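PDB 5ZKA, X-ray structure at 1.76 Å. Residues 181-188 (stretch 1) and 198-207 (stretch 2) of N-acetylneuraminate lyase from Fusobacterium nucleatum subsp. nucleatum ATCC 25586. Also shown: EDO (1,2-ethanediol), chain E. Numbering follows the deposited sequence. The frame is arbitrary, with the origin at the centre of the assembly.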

# COMPACT_ATOMS: atom_id res chain seq x y z
N ALA A 181 -5.95 4.62 5.53
CA ALA A 181 -6.28 3.70 4.46
C ALA A 181 -5.00 3.17 3.82
O ALA A 181 -4.07 3.93 3.54
CB ALA A 181 -7.15 4.39 3.40
N GLY A 182 -4.93 1.86 3.63
CA GLY A 182 -3.73 1.28 3.03
C GLY A 182 -3.65 1.44 1.53
O GLY A 182 -3.06 0.60 0.84
N ASP A 183 -4.25 2.51 1.00
CA ASP A 183 -4.30 2.79 -0.44
C ASP A 183 -3.16 3.74 -0.78
O ASP A 183 -3.29 4.96 -0.66
CB ASP A 183 -5.67 3.37 -0.81
CG ASP A 183 -5.81 3.65 -2.30
OD1 ASP A 183 -4.79 3.58 -3.02
OD2 ASP A 183 -6.95 3.93 -2.75
N PHE A 184 -2.03 3.18 -1.25
CA PHE A 184 -0.86 4.01 -1.50
C PHE A 184 -0.91 4.73 -2.84
O PHE A 184 -0.11 5.65 -3.07
CB PHE A 184 0.42 3.16 -1.38
CG PHE A 184 0.81 2.88 0.04
CD1 PHE A 184 0.08 2.00 0.81
CD2 PHE A 184 1.89 3.53 0.61
CE1 PHE A 184 0.42 1.76 2.14
CE2 PHE A 184 2.24 3.29 1.94
CZ PHE A 184 1.50 2.41 2.70
N TYR A 185 -1.85 4.39 -3.73
CA TYR A 185 -2.09 5.26 -4.87
C TYR A 185 -2.77 6.55 -4.42
O TYR A 185 -2.33 7.66 -4.74
CB TYR A 185 -2.93 4.52 -5.92
CG TYR A 185 -3.32 5.34 -7.13
CD1 TYR A 185 -2.42 6.19 -7.76
CD2 TYR A 185 -4.60 5.24 -7.66
CE1 TYR A 185 -2.79 6.94 -8.89
CE2 TYR A 185 -4.99 5.98 -8.79
CZ TYR A 185 -4.08 6.82 -9.40
OH TYR A 185 -4.47 7.55 -10.51
N LEU A 186 -3.84 6.42 -3.64
CA LEU A 186 -4.50 7.61 -3.11
C LEU A 186 -3.53 8.43 -2.26
O LEU A 186 -3.56 9.67 -2.31
CB LEU A 186 -5.73 7.20 -2.30
CG LEU A 186 -6.52 8.34 -1.64
CD1 LEU A 186 -7.19 9.22 -2.69
CD2 LEU A 186 -7.55 7.75 -0.68
N LEU A 187 -2.66 7.77 -1.49
CA LEU A 187 -1.70 8.51 -0.67
C LEU A 187 -0.80 9.37 -1.54
O LEU A 187 -0.57 10.54 -1.24
CB LEU A 187 -0.87 7.55 0.19
CG LEU A 187 0.25 8.18 1.04
CD1 LEU A 187 -0.28 9.30 1.94
CD2 LEU A 187 1.02 7.12 1.85
N GLU A 188 -0.29 8.81 -2.64
CA GLU A 188 0.54 9.59 -3.54
C GLU A 188 -0.25 10.72 -4.21
O GLU A 188 0.28 11.82 -4.42
CB GLU A 188 1.17 8.66 -4.59
CG GLU A 188 2.03 9.36 -5.66
CD GLU A 188 1.20 10.02 -6.76
OE1 GLU A 188 0.13 9.46 -7.10
OE2 GLU A 188 1.60 11.09 -7.27
N LEU A 198 -0.25 18.83 5.75
CA LEU A 198 0.45 17.76 6.46
C LEU A 198 -0.25 16.43 6.21
O LEU A 198 -1.47 16.34 6.28
CB LEU A 198 0.47 18.02 7.97
CG LEU A 198 1.17 19.31 8.40
CD1 LEU A 198 0.66 19.74 9.75
CD2 LEU A 198 2.68 19.05 8.45
N ILE A 199 0.53 15.39 5.94
CA ILE A 199 -0.01 14.04 5.86
C ILE A 199 0.72 13.18 6.88
O ILE A 199 1.95 13.06 6.82
CB ILE A 199 0.14 13.44 4.47
CG1 ILE A 199 -0.47 14.35 3.41
CG2 ILE A 199 -0.49 12.04 4.46
CD1 ILE A 199 -0.17 13.88 2.00
N PHE A 200 -0.04 12.57 7.79
CA PHE A 200 0.50 11.66 8.79
C PHE A 200 0.09 10.23 8.48
O PHE A 200 -1.10 9.94 8.36
CB PHE A 200 -0.00 12.05 10.18
CG PHE A 200 0.52 13.37 10.64
CD1 PHE A 200 1.82 13.48 11.13
CD2 PHE A 200 -0.26 14.50 10.55
CE1 PHE A 200 2.31 14.69 11.54
CE2 PHE A 200 0.23 15.72 10.97
CZ PHE A 200 1.52 15.81 11.46
N ALA A 201 1.07 9.33 8.42
CA ALA A 201 0.75 7.93 8.23
C ALA A 201 0.13 7.35 9.49
O ALA A 201 0.63 7.57 10.60
CB ALA A 201 2.02 7.14 7.86
N GLY A 202 -0.93 6.56 9.32
CA GLY A 202 -1.61 5.96 10.46
C GLY A 202 -1.38 4.47 10.63
O GLY A 202 -1.92 3.85 11.55
N PHE A 203 -0.56 3.88 9.76
CA PHE A 203 -0.34 2.44 9.69
C PHE A 203 1.13 2.16 10.01
O PHE A 203 1.99 2.26 9.12
CB PHE A 203 -0.74 1.93 8.31
CG PHE A 203 -0.52 2.96 7.21
CD1 PHE A 203 0.75 3.46 6.97
CD2 PHE A 203 -1.57 3.44 6.45
CE1 PHE A 203 0.98 4.40 5.99
CE2 PHE A 203 -1.35 4.39 5.46
CZ PHE A 203 -0.07 4.87 5.23
N ASP A 204 1.43 1.82 11.27
CA ASP A 204 2.81 1.72 11.73
C ASP A 204 3.59 0.69 10.95
O ASP A 204 4.81 0.83 10.76
CB ASP A 204 2.87 1.32 13.20
CG ASP A 204 2.11 2.27 14.11
OD1 ASP A 204 1.31 3.08 13.60
OD2 ASP A 204 2.31 2.19 15.35
N GLU A 205 2.91 -0.37 10.51
CA GLU A 205 3.58 -1.45 9.81
C GLU A 205 3.87 -1.11 8.36
O GLU A 205 4.46 -1.94 7.65
CB GLU A 205 2.73 -2.73 9.90
CG GLU A 205 1.42 -2.71 9.12
CD GLU A 205 0.29 -1.98 9.84
OE1 GLU A 205 0.50 -1.47 10.97
OE2 GLU A 205 -0.82 -1.96 9.28
N MET A 206 3.46 0.07 7.89
CA MET A 206 3.76 0.55 6.54
C MET A 206 4.42 1.92 6.58
O MET A 206 4.26 2.72 5.65
CB MET A 206 2.49 0.55 5.70
CG MET A 206 1.80 -0.81 5.75
SD MET A 206 0.41 -0.98 4.62
CE MET A 206 -0.75 0.18 5.33
N LEU A 207 5.20 2.20 7.63
CA LEU A 207 5.83 3.50 7.78
C LEU A 207 6.84 3.77 6.68
O LEU A 207 6.91 4.88 6.14
CB LEU A 207 6.50 3.59 9.16
CG LEU A 207 7.24 4.89 9.49
CD1 LEU A 207 6.32 6.11 9.34
CD2 LEU A 207 7.77 4.82 10.92
C1 EDO E . -0.24 -0.72 14.13
O1 EDO E . -0.58 0.02 12.99
C2 EDO E . -1.10 -1.97 14.22
O2 EDO E . -2.44 -1.58 14.38

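The two stretches meet mainly through apolar side chains, with some contacts to the stretch 1 backbone, and no hydrogen bond joins them. Stretch 1 is a short loop running into a helix at F184. Stretch 2 is mostly loop, with a 3-10 turn at D204 and E205. Their backbones stay well apart: the CA atoms of G182 and F203 are 7.6 Å from each other, and those of L187 and I199 are 8.7 Å apart. Apolar side chains fill the gap, and together the stretches bury 305 Å².

F203 is the central bump. Its CA-to-CB bond points toward stretch 1, and its ring enters a hollow lined by A181, F184 and L187. F203 CE2 lies 3.4 Å from A181 O, which sits at the ring edge, where the slightly positive C-H groups suit a carbonyl oxygen. L187 CD2 also approaches this edge, 4.2 Å from F203 CZ. The rings of F184 and F203 meet obliquely, with planes at 34° and F184 CZ 3.9 Å from F203 CZ.

F184 leaves its backbone sideways, but its ring reaches across to stretch 2. There M206 CB comes 3.7 Å from F184 CZ, near the ring plane. The sulfur of M206 also lies at the ring edge. M206 CE ends 3.9 Å from G182 CA, so the methionine tip rests against the glycine, which stays largely open.

Further along the helix, L187 and I199 each point toward the other stretch, and their branch ends meet. L187 CD1 packs 3.7 Å from I199 CG2, a plain van der Waals contact.

D183 caps the helix: its OD1 accepts from L186 N at 3.1 Å in nearly straight geometry, and weakly from Y185 N at 3.1 Å. In stretch 2, M206 N donates to F203 O at 2.9 Å, closing the turn. Away from the packing, 1,2-ethanediol O1 accepts from D204 N at 3.2 Å and donates to E205 OE1 at 2.7 Å.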